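Local coordinates for protein tartronate semialdehyde reductase (Salmonella typhimurium, PDB 1VPD) that probably reduces tartronate semialdehyde to D-glycerate with NADH or NADPH, the last step in breaking down galactarate, at residues R237-L240 with H241-D244; Q270-A274 with D275-N279; H282-L285 with A286-Y289. All coordinates share one frame; numbering follows the deposited sequence. Where two conformers were deposited one is given.

Contact 1: residues R237-L240 with H241-D244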
loop_
_atom_site.group_PDB
_atom_site.type_symbol
_atom_site.label_atom_id
_atom_site.label_comp_id
_atom_site.label_asym_id
_atom_site.label_seq_id
_atom_site.Cartn_x
_atom_site.Cartn_y
_atom_site.Cartn_z
ATOM N N ARG A 237 1.328 7.049 5.778
ATOM C CA ARG A 237 0.613 7.865 6.764
ATOM C C ARG A 237 -0.271 7.032 7.684
ATOM O O ARG A 237 -0.967 6.107 7.241
ATOM C CB ARG A 237 -0.300 8.882 6.080
ATOM C CG ARG A 237 0.431 9.947 5.273
ATOM C CD ARG A 237 -0.510 10.989 4.743
ATOM N NE ARG A 237 -1.181 10.569 3.518
ATOM C CZ ARG A 237 -2.493 10.373 3.379
ATOM N NH1 ARG A 237 -3.342 10.527 4.390
ATOM N NH2 ARG A 237 -2.951 10.013 2.197
ATOM N N ILE A 238 -0.274 7.406 8.958
ATOM C CA ILE A 238 -1.198 6.830 9.937
ATOM C C ILE A 238 -2.657 6.846 9.430
ATOM O O ILE A 238 -3.370 5.850 9.585
ATOM C CB ILE A 238 -1.088 7.582 11.291
ATOM C CG1 ILE A 238 0.198 7.201 12.039
ATOM C CG2 ILE A 238 -2.328 7.352 12.154
ATOM C CD1 ILE A 238 0.126 5.847 12.754
ATOM N N ASP A 239 -3.084 7.926 8.772
ATOM C CA ASP A 239 -4.449 7.995 8.280
ATOM C C ASP A 239 -4.798 6.882 7.282
ATOM O O ASP A 239 -5.943 6.402 7.275
ATOM C CB ASP A 239 -4.792 9.382 7.718
ATOM C CG ASP A 239 -5.053 10.404 8.795
ATOM O OD1 ASP A 239 -5.370 10.028 9.959
ATOM O OD2 ASP A 239 -4.960 11.632 8.563
ATOM N N LEU A 240 -3.839 6.498 6.442
ATOM C CA LEU A 240 -4.026 5.372 5.533
ATOM C C LEU A 240 -4.049 4.029 6.266
ATOM O O LEU A 240 -4.848 3.163 5.930
ATOM C CB LEU A 240 -2.972 5.352 4.429
ATOM C CG LEU A 240 -3.056 6.544 3.481
ATOM C CD1 LEU A 240 -1.839 6.518 2.548
ATOM C CD2 LEU A 240 -4.349 6.517 2.696
ATOM N N HIS A 241 -3.207 3.871 7.283
ATOM C CA HIS A 241 -3.210 2.633 8.042
ATOM C C HIS A 241 -4.518 2.488 8.827
ATOM O O HIS A 241 -5.021 1.374 8.947
ATOM C CB HIS A 241 -1.973 2.481 8.937
ATOM C CG HIS A 241 -1.527 1.059 9.074
ATOM N ND1 HIS A 241 -0.209 0.705 9.254
ATOM C CD2 HIS A 241 -2.234 -0.102 9.064
ATOM C CE1 HIS A 241 -0.119 -0.617 9.337
ATOM N NE2 HIS A 241 -1.335 -1.131 9.230
ATOM N N ILE A 242 -5.094 3.599 9.290
ATOM C CA ILE A 242 -6.407 3.588 9.922
ATOM C C ILE A 242 -7.456 3.003 8.974
ATOM O O ILE A 242 -8.262 2.163 9.374
ATOM C CB ILE A 242 -6.826 5.013 10.415
ATOM C CG1 ILE A 242 -6.034 5.371 11.679
ATOM C CG2 ILE A 242 -8.328 5.072 10.681
ATOM C CD1 ILE A 242 -6.153 6.823 12.143
ATOM N N LYS A 243 -7.446 3.449 7.724
ATOM C CA LYS A 243 -8.373 2.928 6.707
ATOM C C LYS A 243 -8.190 1.421 6.512
ATOM O O LYS A 243 -9.184 0.681 6.453
ATOM C CB LYS A 243 -8.212 3.713 5.402
ATOM C CG LYS A 243 -8.883 3.137 4.163
ATOM C CD LYS A 243 -7.998 2.180 3.381
ATOM C CE LYS A 243 -6.690 2.811 2.886
ATOM N NZ LYS A 243 -5.879 1.873 2.016
ATOM N N ASP A 244 -6.938 0.970 6.459
ATOM C CA ASP A 244 -6.672 -0.465 6.315
ATOM C C ASP A 244 -7.171 -1.240 7.540
ATOM O O ASP A 244 -7.761 -2.304 7.387
ATOM C CB ASP A 244 -5.193 -0.765 6.110
ATOM C CG ASP A 244 -4.683 -0.357 4.746
ATOM O OD1 ASP A 244 -5.487 -0.241 3.774
ATOM O OD2 ASP A 244 -3.469 -0.118 4.590
#

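Contact 2: residues Q270-A274 with D275-N279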
loop_
_atom_site.group_PDB
_atom_site.type_symbol
_atom_site.label_atom_id
_atom_site.label_comp_id
_atom_site.label_asym_id
_atom_site.label_seq_id
_atom_site.Cartn_x
_atom_site.Cartn_y
_atom_site.Cartn_z
ATOM N N GLN A 270 -6.439 6.099 16.559
ATOM C CA GLN A 270 -7.430 7.182 16.750
ATOM C C GLN A 270 -6.868 8.286 17.661
ATOM O O GLN A 270 -7.030 9.486 17.382
ATOM C CB GLN A 270 -8.771 6.644 17.273
ATOM C CG GLN A 270 -9.477 5.748 16.273
ATOM C CD GLN A 270 -10.053 6.508 15.078
ATOM O OE1 GLN A 270 -10.387 7.706 15.188
ATOM N NE2 GLN A 270 -10.154 5.830 13.931
ATOM N N ALA A 271 -6.190 7.889 18.736
ATOM C CA ALA A 271 -5.562 8.857 19.618
ATOM C C ALA A 271 -4.492 9.671 18.878
ATOM O O ALA A 271 -4.422 10.904 19.050
ATOM C CB ALA A 271 -4.972 8.162 20.850
ATOM N N LEU A 272 -3.673 8.995 18.069
ATOM C CA LEU A 272 -2.625 9.671 17.294
ATOM C C LEU A 272 -3.214 10.676 16.312
ATOM O O LEU A 272 -2.716 11.814 16.199
ATOM C CB LEU A 272 -1.749 8.663 16.573
ATOM C CG LEU A 272 -0.778 7.913 17.484
ATOM C CD1 LEU A 272 -0.202 6.717 16.799
ATOM C CD2 LEU A 272 0.334 8.854 17.992
ATOM N N ARG A 273 -4.261 10.276 15.602
ATOM C CA ARG A 273 -4.947 11.188 14.673
ATOM C C ARG A 273 -5.483 12.424 15.408
ATOM O O ARG A 273 -5.300 13.568 14.951
ATOM C CB ARG A 273 -6.107 10.464 13.984
ATOM C CG ARG A 273 -7.065 11.395 13.206
ATOM C CD ARG A 273 -8.234 10.659 12.572
ATOM N NE ARG A 273 -7.801 9.958 11.382
ATOM C CZ ARG A 273 -8.555 9.113 10.691
ATOM N NH1 ARG A 273 -9.788 8.854 11.077
ATOM N NH2 ARG A 273 -8.059 8.521 9.606
ATOM N N ALA A 274 -6.096 12.192 16.563
ATOM C CA ALA A 274 -6.655 13.281 17.365
ATOM C C ALA A 274 -5.563 14.224 17.887
ATOM O O ALA A 274 -5.849 15.393 18.148
ATOM C CB ALA A 274 -7.466 12.738 18.487
ATOM N N ASP A 275 -4.341 13.718 18.036
ATOM C CA ASP A 275 -3.202 14.493 18.528
ATOM C C ASP A 275 -2.280 14.975 17.404
ATOM O O ASP A 275 -1.121 15.312 17.644
ATOM C CB ASP A 275 -2.442 13.660 19.549
ATOM C CG ASP A 275 -1.544 14.484 20.462
ATOM O OD1 ASP A 275 -1.815 15.671 20.709
ATOM O OD2 ASP A 275 -0.525 13.976 20.955
ATOM N N GLY A 276 -2.797 15.017 16.185
ATOM C CA GLY A 276 -2.095 15.616 15.056
ATOM C C GLY A 276 -1.085 14.782 14.298
ATOM O O GLY A 276 -0.308 15.357 13.510
ATOM N N HIS A 277 -1.115 13.454 14.467
ATOM C CA HIS A 277 -0.144 12.544 13.860
ATOM C C HIS A 277 -0.654 11.785 12.615
ATOM O O HIS A 277 0.046 10.917 12.094
ATOM C CB HIS A 277 0.346 11.496 14.864
ATOM C CG HIS A 277 1.228 12.025 15.947
ATOM N ND1 HIS A 277 2.586 12.209 15.778
ATOM C CD2 HIS A 277 0.957 12.356 17.233
ATOM C CE1 HIS A 277 3.109 12.642 16.915
ATOM N NE2 HIS A 277 2.143 12.739 17.813
ATOM N N GLY A 278 -1.841 12.116 12.128
ATOM C CA GLY A 278 -2.440 11.408 11.004
ATOM C C GLY A 278 -1.629 11.432 9.728
ATOM O O GLY A 278 -1.674 10.498 8.925
ATOM N N ASN A 279 -0.864 12.504 9.528
ATOM C CA ASN A 279 -0.025 12.626 8.345
ATOM C C ASN A 279 1.421 12.210 8.573
ATOM O O ASN A 279 2.269 12.371 7.674
ATOM C CB ASN A 279 -0.097 14.054 7.789
ATOM C CG ASN A 279 -1.435 14.338 7.152
ATOM O OD1 ASN A 279 -1.867 13.606 6.258
ATOM N ND2 ASN A 279 -2.128 15.350 7.643
HETATM O O HOH W 1 -3.938 14.124 12.656
#

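Contact 3: residues H282-L285 with A286-Y289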
loop_
_atom_site.group_PDB
_atom_site.type_symbol
_atom_site.label_atom_id
_atom_site.label_comp_id
_atom_site.label_asym_id
_atom_site.label_seq_id
_atom_site.Cartn_x
_atom_site.Cartn_y
_atom_site.Cartn_z
ATOM N N HIS A 282 3.692 5.719 9.856
ATOM C CA HIS A 282 3.171 4.858 10.915
ATOM C C HIS A 282 4.160 4.425 12.014
ATOM O O HIS A 282 3.720 3.948 13.062
ATOM C CB HIS A 282 2.346 3.669 10.394
ATOM C CG HIS A 282 2.996 2.778 9.375
ATOM N ND1 HIS A 282 4.223 2.984 8.772
ATOM C CD2 HIS A 282 2.500 1.645 8.826
ATOM C CE1 HIS A 282 4.457 2.000 7.909
ATOM N NE2 HIS A 282 3.429 1.173 7.934
ATOM N N SER A 283 5.446 4.692 11.815
ATOM C CA SER A 283 6.437 4.638 12.894
ATOM C C SER A 283 6.042 5.556 14.061
ATOM O O SER A 283 6.478 5.339 15.193
ATOM C CB SER A 283 7.846 4.977 12.369
ATOM O OG SER A 283 7.877 6.255 11.745
ATOM N N ALA A 284 5.203 6.563 13.803
ATOM C CA ALA A 284 4.706 7.453 14.858
ATOM C C ALA A 284 3.790 6.754 15.873
ATOM O O ALA A 284 3.426 7.327 16.893
ATOM C CB ALA A 284 4.024 8.681 14.263
ATOM N N LEU A 285 3.448 5.492 15.636
ATOM C CA LEU A 285 2.853 4.711 16.711
ATOM C C LEU A 285 3.747 4.727 17.933
ATOM O O LEU A 285 3.268 4.663 19.060
ATOM C CB LEU A 285 2.645 3.261 16.278
ATOM C CG LEU A 285 1.303 2.833 15.756
ATOM C CD1 LEU A 285 1.449 1.464 15.117
ATOM C CD2 LEU A 285 0.266 2.817 16.875
ATOM N N ALA A 286 5.063 4.829 17.740
ATOM C CA ALA A 286 5.984 4.956 18.877
ATOM C C ALA A 286 5.661 6.154 19.762
ATOM O O ALA A 286 5.791 6.067 20.990
ATOM C CB ALA A 286 7.441 5.019 18.406
ATOM N N CYS A 287 5.216 7.247 19.149
ATOM C CA CYS A 287 4.905 8.470 19.882
ATOM C C CYS A 287 3.730 8.287 20.850
ATOM O O CYS A 287 3.680 8.933 21.893
ATOM C CB CYS A 287 4.677 9.645 18.930
ATOM S SG CYS A 287 5.995 9.883 17.722
ATOM N N TYR A 288 2.787 7.394 20.513
ATOM C CA TYR A 288 1.710 7.052 21.429
ATOM C C TYR A 288 2.277 6.497 22.732
ATOM O O TYR A 288 1.921 6.934 23.830
ATOM C CB TYR A 288 0.756 6.043 20.763
ATOM C CG TYR A 288 -0.334 5.532 21.672
ATOM C CD1 TYR A 288 -1.533 6.218 21.802
ATOM C CD2 TYR A 288 -0.179 4.359 22.399
ATOM C CE1 TYR A 288 -2.550 5.756 22.649
ATOM C CE2 TYR A 288 -1.174 3.902 23.252
ATOM C CZ TYR A 288 -2.358 4.605 23.374
ATOM O OH TYR A 288 -3.356 4.149 24.191
ATOM N N TYR A 289 3.154 5.518 22.604
ATOM C CA TYR A 289 3.795 4.923 23.762
ATOM C C TYR A 289 4.685 5.922 24.510
ATOM O O TYR A 289 4.712 5.931 25.740
ATOM C CB TYR A 289 4.628 3.741 23.331
ATOM C CG TYR A 289 3.811 2.503 23.032
ATOM C CD1 TYR A 289 3.514 1.595 24.033
ATOM C CD2 TYR A 289 3.320 2.260 21.758
ATOM C CE1 TYR A 289 2.755 0.469 23.776
ATOM C CE2 TYR A 289 2.565 1.120 21.481
ATOM C CZ TYR A 289 2.300 0.226 22.494
ATOM O OH TYR A 289 1.577 -0.913 22.227
#

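Contact 1: residues R237-L240 with H241-D244
The first turns of helix 238-255, which carry the predicted NAD(+)-binding Lys243, start from Arg237 at the N-cap and run through Asp244. Four successive i to i+4 backbone bonds build them: His241 N to Arg237 O (3.2 Å), Ile242 N to Ile238 O (2.9 Å), a weaker one from Lys243 N to Asp239 O, and Asp244 N to Leu240 O (3.1 Å). On one flank Ile242 places CG1 3.4 Å from Ile238 O, and in the conformer given for Ile238 its CD1 passes obliquely across that side chain to touch CG2. Asp239 extends alongside Ile242, pointing the same way, and its OD1 forms a salt bridge with Arg273. On another flank Lys243 starts with CG anti to the backbone N (chi1 168°) and then bends at chi2 and chi3, folding back so that CE passes 3.6 Å from Leu240 O. The bends bring NZ to Asp244 OD1 at 2.8 Å, a salt bridge that reaches the carboxylate from above its plane, 37° out. Ser100 O takes a further hydrogen bond from NZ, and Gln179 NE2 binds Asp244 OD2. Both ends of the Lys243-Asp244 pair are therefore held by groups from other parts of the chain, and NZ is fixed between Asp244 OD1 and the carbonyl of Ser100, itself a predicted NAD(+) contact.

Contact 2: residues Q270-A274 with D275-N279
Leu272 O accepts two backbone N-H groups at the close of helix 260-274, His277 N at 2.9 Å and, weakly, Asp275 N at 3.1 Å. The former is the 6→1 bond of a Schellman motif; its companion runs from Gly276 N to Arg273 O (3.1 Å), and Gly276, with positive phi (84°), is the C-prime residue. Asp275 N also makes a weak bond to Ala271 O, so this amide is divided between the i-4 and i-3 carbonyls of the last turn. Arg273 O has a second partner in a water molecule, which donates to it at 2.7 Å and accepts from Gly278 N at 3.0 Å, linking the helix end to the chain beyond the motif. The turn also brings two side chains together. His277 places CG beside its own backbone N and anti to the carbonyl carbon (chi1 -70°), which sets the imidazole beside the Leu272 side chain. Its ND1 bonds to Asp280 OD2, while NE2 is hydrogen-bonded to Lys291 NZ, whose ammonium also forms a salt bridge with Asp275 OD2. Such polar contacts from both ring nitrogens probably fix the rotation of the imidazole. Leu272 O lies in the ring plane at its edge, beside CG and CD2. Leu272 CD2 approaches the imidazole at a slant and comes within 3.6 Å of His277 CD2.

Contact 3: residues H282-L285 with A286-Y289
Cys287 begins with CB 3.3 Å from Ala284 O, and its thiol then turns back along the chain. With SG beside its own backbone N and anti to the carbonyl carbon (chi1 -51°), the sulfur ends 3.7 Å from the same Ala284 O and 4.2 Å from Ala284 CB, an apolar touch that joins the two side chains one turn apart. Cys287 also packs on Phe232 and His277. The backbone beneath holds this pair in place, Cys287 N giving its hydrogen to Ala284 O at 2.9 Å. Two i to i+3 bonds precede it, from Leu285 N to His282 O and from Ala286 N to Ser283 O, each 3.0 Å long. Cys287 N and Ala286 N stand well above the planes of their carbonyls, by 62° and 40°, in keeping with the tight spacing. Leu285 O accepts a weak bond from Tyr288 N, and lies at the edge of the Tyr289 ring, in its plane, 3.6 Å from CD2. Over one face of that ring, near the rim, sits Tyr288 CD2. The phenol of Tyr289 reaches further out, where OH is hydrogen-bonded to Glu191 OE1 on helix 170-198, and Ser283 OG turns to Asp281 OD2. The i to i+3 pattern, characteristic of 3-10 structure, thus carries on from the 3-10 segment 282-284 into the first turn of helix 285-293, within the helical C-terminal part of the protein.

Contacts 1, 2 and 3 follow one another along the chain, at the start of helix 238-255, the end of helix 260-274 and the entry to helix 285-293. All lie in the helical C-terminal part of this relative of 3-hydroxyisobutyrate dehydrogenase. The centre of contact 2 is about 10 Å from that of each of the others, which are about 13 Å apart. Gly278 O probably accepts a bond from Asp239 N, bringing the loop of contact 2 against the first turn of contact 1; Leu272 packs against Leu285 of contact 3. The rings of His241 and His282 meet with planes at about 50°. Three helix ends thus converge, with contact 1 alone carrying predicted cofactor-binding Lys243.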